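Local coordinates for Glyco_hydro_cc domain-containing protein (Pseudomonas viridiflava, PDB 6UAV) that probably hydrolyses internal beta-1,3-glucosidic bonds of beta-1,3-glucans, as an endo-acting glycoside hydrolase of family GH128, at residues 6-20 and 240-254. Numbering follows the deposited sequence.
Sequences RGVAYDVASPADLSA and LDAEGRLTELGQYYL
Tyr253 and Arg6 pack at the seam where the TIM barrel closes: helix 248-254 belongs to the last beta/alpha unit, and strand 6-9 is the first of the eight parallel strands. Inside, the fit is close. Arg6 CD sits almost squarely above the Tyr253 ring, 3.9 Å from its centroid and 12° off the normal, a CH-pi contact. At the rim of the same ring, Tyr253 OH donates to Gly7 O (2.6 Å) in the carbonyl plane, which anchors the tyrosine to the strand backbone; Val8 CG2 also meets the ring edge. A bend at chi3 (-48°) carries the Arg6 guanidinium beyond the ring toward the end of the helix, where Leu256 O and Pro257 O accept its hydrogen bonds while NE reaches Tyr223.

Farther out, type II turn 242-245 meets helix 15-20 in a more polar, exposed contact, yet closely: Gly244 CA lies 3.4 Å from Ala16 O. Asp17 OD1 takes the N-H of Gly244 (2.8 Å) on its anti side, 35° out of the carboxylate plane; OD2 forms a salt bridge with Arg229. Ala20 CB packs among Gly244 O (3.6 Å), Leu240 and Leu246. A water donates to both Ala16 O and Gly244 O. At the exposed end, extended Glu243 uses the anti lone pair of OE2 to accept from Ser14 OG at 2.5 Å, and that oxygen also pairs with Arg38 NH1.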
loop_
_atom_site.group_PDB
_atom_site.type_symbol
_atom_site.label_atom_id
_atom_site.label_comp_id
_atom_site.label_asym_id
_atom_site.label_seq_id
_atom_site.Cartn_x
_atom_site.Cartn_y
_atom_site.Cartn_z
ATOM N N ARG A 6 -9.093 -5.945 2.879
ATOM C CA ARG A 6 -9.112 -4.792 3.802
ATOM C C ARG A 6 -7.852 -4.723 4.660
ATOM O O ARG A 6 -7.651 -5.557 5.492
ATOM C CB ARG A 6 -10.411 -4.803 4.622
ATOM C CG ARG A 6 -10.557 -3.524 5.419
ATOM C CD ARG A 6 -11.997 -3.224 5.804
ATOM N NE ARG A 6 -12.914 -3.351 4.684
ATOM C CZ ARG A 6 -14.220 -3.614 4.765
ATOM N NH1 ARG A 6 -14.864 -3.662 5.921
ATOM N NH2 ARG A 6 -14.880 -3.790 3.644
ATOM N N GLY A 7 -7.065 -3.661 4.518
ATOM C CA GLY A 7 -5.834 -3.502 5.282
ATOM C C GLY A 7 -5.694 -2.123 5.869
ATOM O O GLY A 7 -6.538 -1.229 5.666
ATOM N N VAL A 8 -4.580 -1.958 6.557
ATOM C CA VAL A 8 -4.195 -0.658 7.152
ATOM C C VAL A 8 -2.732 -0.414 6.818
ATOM O O VAL A 8 -1.934 -1.321 6.983
ATOM C CB VAL A 8 -4.503 -0.651 8.670
ATOM C CG1 VAL A 8 -4.198 0.719 9.260
ATOM C CG2 VAL A 8 -5.972 -1.017 8.914
ATOM N N ALA A 9 -2.400 0.844 6.522
ATOM C CA ALA A 9 -1.026 1.318 6.281
ATOM C C ALA A 9 -0.539 1.983 7.554
ATOM O O ALA A 9 -1.002 3.089 7.824
ATOM C CB ALA A 9 -1.022 2.284 5.122
ATOM N N TYR A 10 0.101 1.237 8.436
ATOM C CA TYR A 10 0.406 1.690 9.810
ATOM C C TYR A 10 1.399 0.727 10.426
ATOM O O TYR A 10 1.205 -0.461 10.298
ATOM C CB TYR A 10 -0.840 1.766 10.700
ATOM C CG TYR A 10 -0.634 2.314 12.086
ATOM C CD1 TYR A 10 -0.253 3.632 12.255
ATOM C CD2 TYR A 10 -0.859 1.550 13.213
ATOM C CE1 TYR A 10 -0.084 4.157 13.518
ATOM C CE2 TYR A 10 -0.632 2.048 14.485
ATOM C CZ TYR A 10 -0.250 3.366 14.638
ATOM O OH TYR A 10 -0.060 3.958 15.874
ATOM N N ASP A 11 2.359 1.228 11.183
ATOM C CA ASP A 11 3.308 0.337 11.887
ATOM C C ASP A 11 2.635 -0.165 13.173
ATOM O O ASP A 11 2.996 0.269 14.284
ATOM C CB ASP A 11 4.632 1.047 12.133
ATOM C CG ASP A 11 5.720 0.115 12.618
ATOM O OD1 ASP A 11 5.612 -1.116 12.371
ATOM O OD2 ASP A 11 6.717 0.646 13.112
ATOM N N VAL A 12 1.761 -1.165 13.031
ATOM C CA VAL A 12 1.050 -1.732 14.204
ATOM C C VAL A 12 2.120 -2.289 15.156
ATOM O O VAL A 12 2.977 -3.112 14.712
ATOM C CB VAL A 12 0.090 -2.830 13.783
ATOM C CG1 VAL A 12 -0.540 -3.445 15.002
ATOM C CG2 VAL A 12 -0.959 -2.315 12.823
ATOM N N ALA A 13 2.118 -1.827 16.412
ATOM C CA ALA A 13 3.132 -2.202 17.438
ATOM C C ALA A 13 2.482 -3.031 18.566
ATOM O O ALA A 13 3.047 -4.080 19.021
ATOM C CB ALA A 13 3.820 -0.960 17.924
ATOM N N SER A 14 1.221 -2.799 18.823
ATOM C CA SER A 14 0.555 -3.303 20.032
ATOM C C SER A 14 -0.348 -4.457 19.657
ATOM O O SER A 14 -1.229 -4.267 18.843
ATOM C CB SER A 14 -0.223 -2.225 20.651
ATOM O OG SER A 14 -0.947 -2.737 21.759
ATOM N N PRO A 15 -0.215 -5.611 20.332
ATOM C CA PRO A 15 -1.200 -6.685 20.202
ATOM C C PRO A 15 -2.617 -6.173 20.498
ATOM O O PRO A 15 -3.540 -6.572 19.834
ATOM C CB PRO A 15 -0.753 -7.750 21.212
ATOM C CG PRO A 15 0.713 -7.475 21.362
ATOM C CD PRO A 15 0.884 -5.968 21.267
ATOM N N ALA A 16 -2.770 -5.234 21.436
ATOM C CA ALA A 16 -4.112 -4.671 21.740
ATOM C C ALA A 16 -4.705 -4.010 20.480
ATOM O O ALA A 16 -5.912 -4.101 20.252
ATOM C CB ALA A 16 -4.005 -3.708 22.861
ATOM N N ASP A 17 -3.881 -3.290 19.724
ATOM C CA ASP A 17 -4.337 -2.679 18.459
ATOM C C ASP A 17 -4.742 -3.766 17.470
ATOM O O ASP A 17 -5.697 -3.585 16.762
ATOM C CB ASP A 17 -3.265 -1.773 17.871
ATOM C CG ASP A 17 -3.127 -0.437 18.552
ATOM O OD1 ASP A 17 -4.109 0.025 19.248
ATOM O OD2 ASP A 17 -2.100 0.213 18.271
ATOM N N LEU A 18 -4.033 -4.894 17.399
ATOM C CA LEU A 18 -4.520 -6.043 16.575
ATOM C C LEU A 18 -5.861 -6.589 17.054
ATOM O O LEU A 18 -6.677 -6.931 16.176
ATOM C CB LEU A 18 -3.475 -7.152 16.546
ATOM C CG LEU A 18 -2.232 -6.816 15.761
ATOM C CD1 LEU A 18 -1.199 -7.914 15.945
ATOM C CD2 LEU A 18 -2.544 -6.556 14.305
ATOM N N SER A 19 -6.130 -6.703 18.357
ATOM C CA SER A 19 -7.444 -7.180 18.850
ATOM C C SER A 19 -8.521 -6.278 18.237
ATOM O O SER A 19 -9.527 -6.799 17.657
ATOM C CB SER A 19 -7.534 -7.161 20.357
ATOM O OG SER A 19 -6.756 -8.194 20.967
ATOM N N ALA A 20 -8.294 -4.963 18.294
ATOM C CA ALA A 20 -9.289 -3.945 17.867
ATOM C C ALA A 20 -9.497 -4.066 16.341
ATOM O O ALA A 20 -10.673 -4.099 15.868
ATOM C CB ALA A 20 -8.777 -2.580 18.305
ATOM N N LEU A 240 -7.577 4.566 15.050
ATOM C CA LEU A 240 -7.243 4.169 16.450
ATOM C C LEU A 240 -7.043 5.432 17.295
ATOM O O LEU A 240 -6.619 6.486 16.769
ATOM C CB LEU A 240 -5.974 3.312 16.480
ATOM C CG LEU A 240 -6.119 1.928 15.856
ATOM C CD1 LEU A 240 -4.766 1.347 15.485
ATOM C CD2 LEU A 240 -6.952 0.976 16.739
ATOM N N ASP A 241 -7.301 5.321 18.598
ATOM C CA ASP A 241 -7.018 6.472 19.510
ATOM C C ASP A 241 -6.155 5.914 20.649
ATOM O O ASP A 241 -4.937 5.700 20.402
ATOM C CB ASP A 241 -8.285 7.191 19.945
ATOM C CG ASP A 241 -8.025 8.480 20.716
ATOM O OD1 ASP A 241 -6.840 8.896 20.869
ATOM O OD2 ASP A 241 -8.976 9.020 21.206
ATOM N N ALA A 242 -6.727 5.656 21.825
ATOM C CA ALA A 242 -5.974 5.018 22.928
ATOM C C ALA A 242 -5.441 3.670 22.424
ATOM O O ALA A 242 -6.054 3.061 21.564
ATOM C CB ALA A 242 -6.871 4.835 24.151
ATOM N N GLU A 243 -4.380 3.154 23.033
ATOM C CA GLU A 243 -3.923 1.785 22.740
ATOM C C GLU A 243 -5.090 0.795 22.833
ATOM O O GLU A 243 -5.809 0.746 23.856
ATOM C CB GLU A 243 -2.745 1.415 23.623
ATOM C CG GLU A 243 -2.205 0.051 23.321
ATOM C CD GLU A 243 -0.886 -0.236 23.997
ATOM O OE1 GLU A 243 -0.444 0.599 24.802
ATOM O OE2 GLU A 243 -0.404 -1.346 23.785
ATOM N N GLY A 244 -5.275 0.036 21.759
ATOM C CA GLY A 244 -6.321 -0.997 21.674
ATOM C C GLY A 244 -7.742 -0.437 21.521
ATOM O O GLY A 244 -8.693 -1.243 21.662
ATOM N N ARG A 245 -7.904 0.843 21.186
ATOM C CA ARG A 245 -9.255 1.426 21.019
ATOM C C ARG A 245 -9.461 2.010 19.618
ATOM O O ARG A 245 -8.670 2.871 19.224
ATOM C CB ARG A 245 -9.532 2.544 22.029
ATOM C CG ARG A 245 -11.015 2.890 22.057
ATOM C CD ARG A 245 -11.631 3.309 23.399
ATOM N NE ARG A 245 -11.689 2.217 24.376
ATOM C CZ ARG A 245 -11.393 2.331 25.679
ATOM N NH1 ARG A 245 -11.011 3.491 26.203
ATOM N NH2 ARG A 245 -11.447 1.262 26.457
ATOM N N LEU A 246 -10.518 1.580 18.929
ATOM C CA LEU A 246 -10.957 2.197 17.644
ATOM C C LEU A 246 -11.513 3.604 17.881
ATOM O O LEU A 246 -12.138 3.863 18.938
ATOM C CB LEU A 246 -12.009 1.330 16.967
ATOM C CG LEU A 246 -11.504 -0.073 16.614
ATOM C CD1 LEU A 246 -12.648 -0.999 16.295
ATOM C CD2 LEU A 246 -10.515 -0.021 15.483
ATOM N N THR A 247 -11.308 4.466 16.903
ATOM C CA THR A 247 -12.116 5.682 16.732
ATOM C C THR A 247 -13.456 5.304 16.103
ATOM O O THR A 247 -13.680 4.152 15.689
ATOM C CB THR A 247 -11.418 6.692 15.828
ATOM O OG1 THR A 247 -11.241 6.075 14.545
ATOM C CG2 THR A 247 -10.091 7.160 16.385
ATOM N N GLU A 248 -14.365 6.252 16.068
ATOM C CA GLU A 248 -15.599 6.062 15.284
ATOM C C GLU A 248 -15.236 5.650 13.848
ATOM O O GLU A 248 -15.846 4.717 13.322
ATOM C CB GLU A 248 -16.436 7.324 15.351
ATOM C CG GLU A 248 -17.685 7.201 14.552
ATOM C CD GLU A 248 -18.604 8.387 14.772
ATOM O OE1 GLU A 248 -18.441 9.054 15.796
ATOM O OE2 GLU A 248 -19.348 8.697 13.837
ATOM N N LEU A 249 -14.288 6.331 13.231
ATOM C CA LEU A 249 -13.890 6.014 11.839
ATOM C C LEU A 249 -13.428 4.556 11.777
ATOM O O LEU A 249 -13.763 3.865 10.801
ATOM C CB LEU A 249 -12.791 6.950 11.329
ATOM C CG LEU A 249 -12.487 6.744 9.848
ATOM C CD1 LEU A 249 -13.574 7.363 8.987
ATOM C CD2 LEU A 249 -11.115 7.300 9.507
ATOM N N GLY A 250 -12.624 4.135 12.762
ATOM C CA GLY A 250 -12.068 2.772 12.756
ATOM C C GLY A 250 -13.170 1.740 12.848
ATOM O O GLY A 250 -13.164 0.786 12.100
ATOM N N GLN A 251 -14.106 1.926 13.789
ATOM C CA GLN A 251 -15.242 0.994 13.918
ATOM C C GLN A 251 -15.934 0.967 12.541
ATOM O O GLN A 251 -16.359 -0.118 12.067
ATOM C CB GLN A 251 -16.144 1.438 15.082
ATOM C CG GLN A 251 -17.166 0.403 15.482
ATOM C CD GLN A 251 -16.645 -0.529 16.557
ATOM O OE1 GLN A 251 -16.423 -1.723 16.326
ATOM N NE2 GLN A 251 -16.444 0.011 17.759
ATOM N N TYR A 252 -16.138 2.129 11.938
ATOM C CA TYR A 252 -16.919 2.241 10.684
ATOM C C TYR A 252 -16.205 1.447 9.581
ATOM O O TYR A 252 -16.814 0.552 8.938
ATOM C CB TYR A 252 -17.140 3.707 10.332
ATOM C CG TYR A 252 -18.023 3.935 9.136
ATOM C CD1 TYR A 252 -19.367 3.610 9.192
ATOM C CD2 TYR A 252 -17.573 4.579 8.007
ATOM C CE1 TYR A 252 -20.231 3.876 8.138
ATOM C CE2 TYR A 252 -18.422 4.864 6.951
ATOM C CZ TYR A 252 -19.754 4.489 6.992
ATOM O OH TYR A 252 -20.628 4.708 5.949
ATOM N N TYR A 253 -14.918 1.694 9.423
ATOM C CA TYR A 253 -14.066 0.962 8.441
ATOM C C TYR A 253 -14.243 -0.550 8.544
ATOM O O TYR A 253 -14.436 -1.256 7.497
ATOM C CB TYR A 253 -12.607 1.333 8.623
ATOM C CG TYR A 253 -11.641 0.797 7.593
ATOM C CD1 TYR A 253 -11.790 1.025 6.238
ATOM C CD2 TYR A 253 -10.493 0.109 7.976
ATOM C CE1 TYR A 253 -10.884 0.570 5.288
ATOM C CE2 TYR A 253 -9.556 -0.322 7.049
ATOM C CZ TYR A 253 -9.726 -0.074 5.691
ATOM O OH TYR A 253 -8.871 -0.490 4.724
ATOM N N LEU A 254 -14.166 -1.066 9.760
ATOM C CA LEU A 254 -14.174 -2.532 9.967
ATOM C C LEU A 254 -15.545 -3.111 9.684
ATOM O O LEU A 254 -15.619 -4.358 9.387
ATOM C CB LEU A 254 -13.672 -2.854 11.389
ATOM C CG LEU A 254 -12.308 -2.275 11.753
ATOM C CD1 LEU A 254 -11.950 -2.642 13.187
ATOM C CD2 LEU A 254 -11.222 -2.726 10.823
HETATM O O HOH W 1 -8.225 -3.920 21.944
#